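Local coordinates for PPC domain-containing protein (Pyrococcus horikoshii, PDB 2DT4) that is of unknown function but forms a trimer built on the plant- and prokaryote-conserved (PPC) domain, at residues A[6-12]-A[117-123]. Residue numbers count along the deposited sequence, not the author numbering.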
loop_
_atom_site.group_PDB
_atom_site.type_symbol
_atom_site.label_atom_id
_atom_site.label_comp_id
_atom_site.label_asym_id
_atom_site.label_seq_id
_atom_site.Cartn_x
_atom_site.Cartn_y
_atom_site.Cartn_z
ATOM N N PHE A 6 19.418 -1.443 1.972
ATOM C CA PHE A 6 19.450 -2.806 1.463
ATOM C C PHE A 6 19.525 -2.816 -0.056
ATOM O O PHE A 6 19.174 -1.841 -0.726
ATOM C CB PHE A 6 18.178 -3.568 1.878
ATOM C CG PHE A 6 18.016 -3.678 3.341
ATOM C CD1 PHE A 6 18.617 -4.716 4.035
ATOM C CD2 PHE A 6 17.353 -2.697 4.057
ATOM C CE1 PHE A 6 18.504 -4.787 5.408
ATOM C CE2 PHE A 6 17.243 -2.764 5.422
ATOM C CZ PHE A 6 17.844 -3.818 6.106
ATOM N N SER A 7 19.965 -3.943 -0.598
ATOM C CA SER A 7 19.901 -4.162 -2.021
ATOM C C SER A 7 18.636 -4.934 -2.358
ATOM O O SER A 7 18.046 -5.650 -1.518
ATOM C CB SER A 7 21.133 -4.920 -2.554
ATOM O OG SER A 7 21.255 -6.197 -1.991
ATOM N N LEU A 8 18.219 -4.816 -3.603
ATOM C CA LEU A 8 16.992 -5.487 -4.043
ATOM C C LEU A 8 17.345 -6.925 -4.414
ATOM O O LEU A 8 18.153 -7.169 -5.325
ATOM C CB LEU A 8 16.357 -4.753 -5.233
ATOM C CG LEU A 8 15.781 -3.395 -4.890
ATOM C CD1 LEU A 8 15.645 -2.526 -6.181
ATOM C CD2 LEU A 8 14.417 -3.532 -4.173
ATOM N N GLY A 9 16.768 -7.865 -3.686
ATOM C CA GLY A 9 16.867 -9.265 -4.021
ATOM C C GLY A 9 15.793 -9.721 -4.964
ATOM O O GLY A 9 15.363 -8.973 -5.848
ATOM N N ARG A 10 15.356 -10.957 -4.765
ATOM C CA ARG A 10 14.373 -11.593 -5.619
ATOM C C ARG A 10 13.023 -10.909 -5.469
ATOM O O ARG A 10 12.681 -10.412 -4.389
ATOM C CB ARG A 10 14.290 -13.092 -5.318
ATOM C CG ARG A 10 15.569 -13.831 -5.698
ATOM C CD ARG A 10 15.667 -15.204 -5.119
ATOM N NE ARG A 10 15.882 -15.170 -3.681
ATOM C CZ ARG A 10 15.744 -16.192 -2.831
ATOM N NH1 ARG A 10 16.007 -15.985 -1.535
ATOM N NH2 ARG A 10 15.359 -17.385 -3.259
ATOM N N THR A 11 12.292 -10.894 -6.567
ATOM C CA THR A 11 10.997 -10.218 -6.687
ATOM C C THR A 11 9.915 -11.242 -7.094
ATOM O O THR A 11 10.142 -12.078 -7.966
ATOM C CB THR A 11 11.113 -9.127 -7.752
ATOM O OG1 THR A 11 12.198 -8.239 -7.428
ATOM C CG2 THR A 11 9.845 -8.293 -7.802
ATOM N N TYR A 12 8.734 -11.177 -6.467
ATOM C CA TYR A 12 7.673 -12.133 -6.699
ATOM C C TYR A 12 6.278 -11.507 -6.769
ATOM O O TYR A 12 6.003 -10.491 -6.135
ATOM C CB TYR A 12 7.634 -13.186 -5.585
ATOM C CG TYR A 12 8.945 -13.907 -5.264
ATOM C CD1 TYR A 12 9.191 -15.176 -5.755
ATOM C CD2 TYR A 12 9.910 -13.324 -4.448
ATOM C CE1 TYR A 12 10.351 -15.848 -5.437
ATOM C CE2 TYR A 12 11.056 -14.000 -4.112
ATOM C CZ TYR A 12 11.275 -15.252 -4.619
ATOM O OH TYR A 12 12.422 -15.943 -4.253
ATOM N N PHE A 117 2.496 -9.319 -3.692
ATOM C CA PHE A 117 3.759 -8.838 -4.225
ATOM C C PHE A 117 4.760 -8.920 -3.076
ATOM O O PHE A 117 4.477 -8.460 -1.970
ATOM C CB PHE A 117 3.693 -7.395 -4.732
ATOM C CG PHE A 117 5.026 -6.836 -5.119
ATOM C CD1 PHE A 117 5.675 -5.920 -4.319
ATOM C CD2 PHE A 117 5.646 -7.254 -6.293
ATOM C CE1 PHE A 117 6.934 -5.403 -4.688
ATOM C CE2 PHE A 117 6.894 -6.732 -6.657
ATOM C CZ PHE A 117 7.518 -5.811 -5.864
ATOM N N LEU A 118 5.921 -9.506 -3.351
ATOM C CA LEU A 118 6.943 -9.689 -2.330
ATOM C C LEU A 118 8.300 -9.325 -2.890
ATOM O O LEU A 118 8.685 -9.830 -3.950
ATOM C CB LEU A 118 6.928 -11.116 -1.821
ATOM C CG LEU A 118 7.824 -11.358 -0.626
ATOM C CD1 LEU A 118 7.264 -12.489 0.207
ATOM C CD2 LEU A 118 9.278 -11.679 -1.004
ATOM N N GLN A 119 9.013 -8.420 -2.214
ATOM C CA GLN A 119 10.324 -7.961 -2.655
ATOM C C GLN A 119 11.324 -8.268 -1.557
ATOM O O GLN A 119 11.311 -7.641 -0.483
ATOM C CB GLN A 119 10.314 -6.449 -2.985
ATOM C CG GLN A 119 11.694 -5.869 -3.292
ATOM C CD GLN A 119 12.290 -6.537 -4.529
ATOM O OE1 GLN A 119 13.324 -7.249 -4.437
ATOM N NE2 GLN A 119 11.642 -6.365 -5.653
ATOM N N GLU A 120 12.237 -9.182 -1.873
ATOM C CA GLU A 120 13.289 -9.538 -0.938
ATOM C C GLU A 120 14.294 -8.404 -0.860
ATOM O O GLU A 120 14.554 -7.755 -1.867
ATOM C CB GLU A 120 14.001 -10.810 -1.437
ATOM C CG GLU A 120 15.188 -11.234 -0.614
ATOM C CD GLU A 120 15.910 -12.422 -1.184
ATOM O OE1 GLU A 120 16.387 -13.237 -0.358
ATOM O OE2 GLU A 120 16.015 -12.535 -2.430
ATOM N N LEU A 121 14.835 -8.179 0.336
ATOM C CA LEU A 121 15.895 -7.197 0.578
ATOM C C LEU A 121 17.113 -7.895 1.171
ATOM O O LEU A 121 16.960 -8.809 1.995
ATOM C CB LEU A 121 15.394 -6.166 1.576
ATOM C CG LEU A 121 14.174 -5.349 1.140
ATOM C CD1 LEU A 121 13.806 -4.343 2.215
ATOM C CD2 LEU A 121 14.331 -4.657 -0.236
ATOM N N LYS A 122 18.309 -7.492 0.710
ATOM C CA LYS A 122 19.566 -8.123 1.095
ATOM C C LYS A 122 20.454 -7.069 1.737
ATOM O O LYS A 122 20.577 -5.952 1.261
ATOM C CB LYS A 122 20.301 -8.691 -0.124
ATOM C CG LYS A 122 19.528 -9.650 -1.020
ATOM C CD LYS A 122 19.399 -10.971 -0.388
ATOM C CE LYS A 122 19.341 -12.070 -1.444
ATOM N NZ LYS A 122 19.183 -13.425 -0.927
ATOM N N GLY A 123 21.081 -7.429 2.832
ATOM C CA GLY A 123 21.978 -6.503 3.491
ATOM C C GLY A 123 22.192 -6.843 4.935
ATOM O O GLY A 123 22.260 -8.003 5.343
#
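Glu-120 lays its carboxylate against the backbone and guanidinium of Arg-10. OE2 of Glu-120 accepts from both N and NE of Arg-10, each at 2.9 Å. OE1 of Glu-120 takes Arg-10 NH1 at 3.0 Å and Lys-122 NZ at 2.9 Å, so one acid joins two bases in a salt-bridge network. The strands run antiparallel, with a beta bulge between Leu-8 and Thr-11. There Gly-9 N and Arg-10 N both turn to Glu-120, Gly-9 N reaching its O at 2.9 Å. Gly-9 leaves room for the acid: a CB here would clash with Glu-120 OE2. Regular pairing flanks the bulge. Ser-7 N meets Lys-122 O at 2.8 Å, and Tyr-12 N meets Leu-118 O at 2.9 Å. Leu-8 and Leu-121 share one sheet face with Thr-11 and Gln-119; Tyr-12 packs on Leu-118 on the other. Arg-10 NH2 and Tyr-12 OH also bond to Glu-33 of helix 22-33, and Phe-29 meets the Tyr-12 ring edge-to-face. Strand 38-46 pairs with strand 114-123, while Thr-11 and Tyr-12 join a strand of the second subunit and Phe-6 one of the third, carrying the sheet across the trimer.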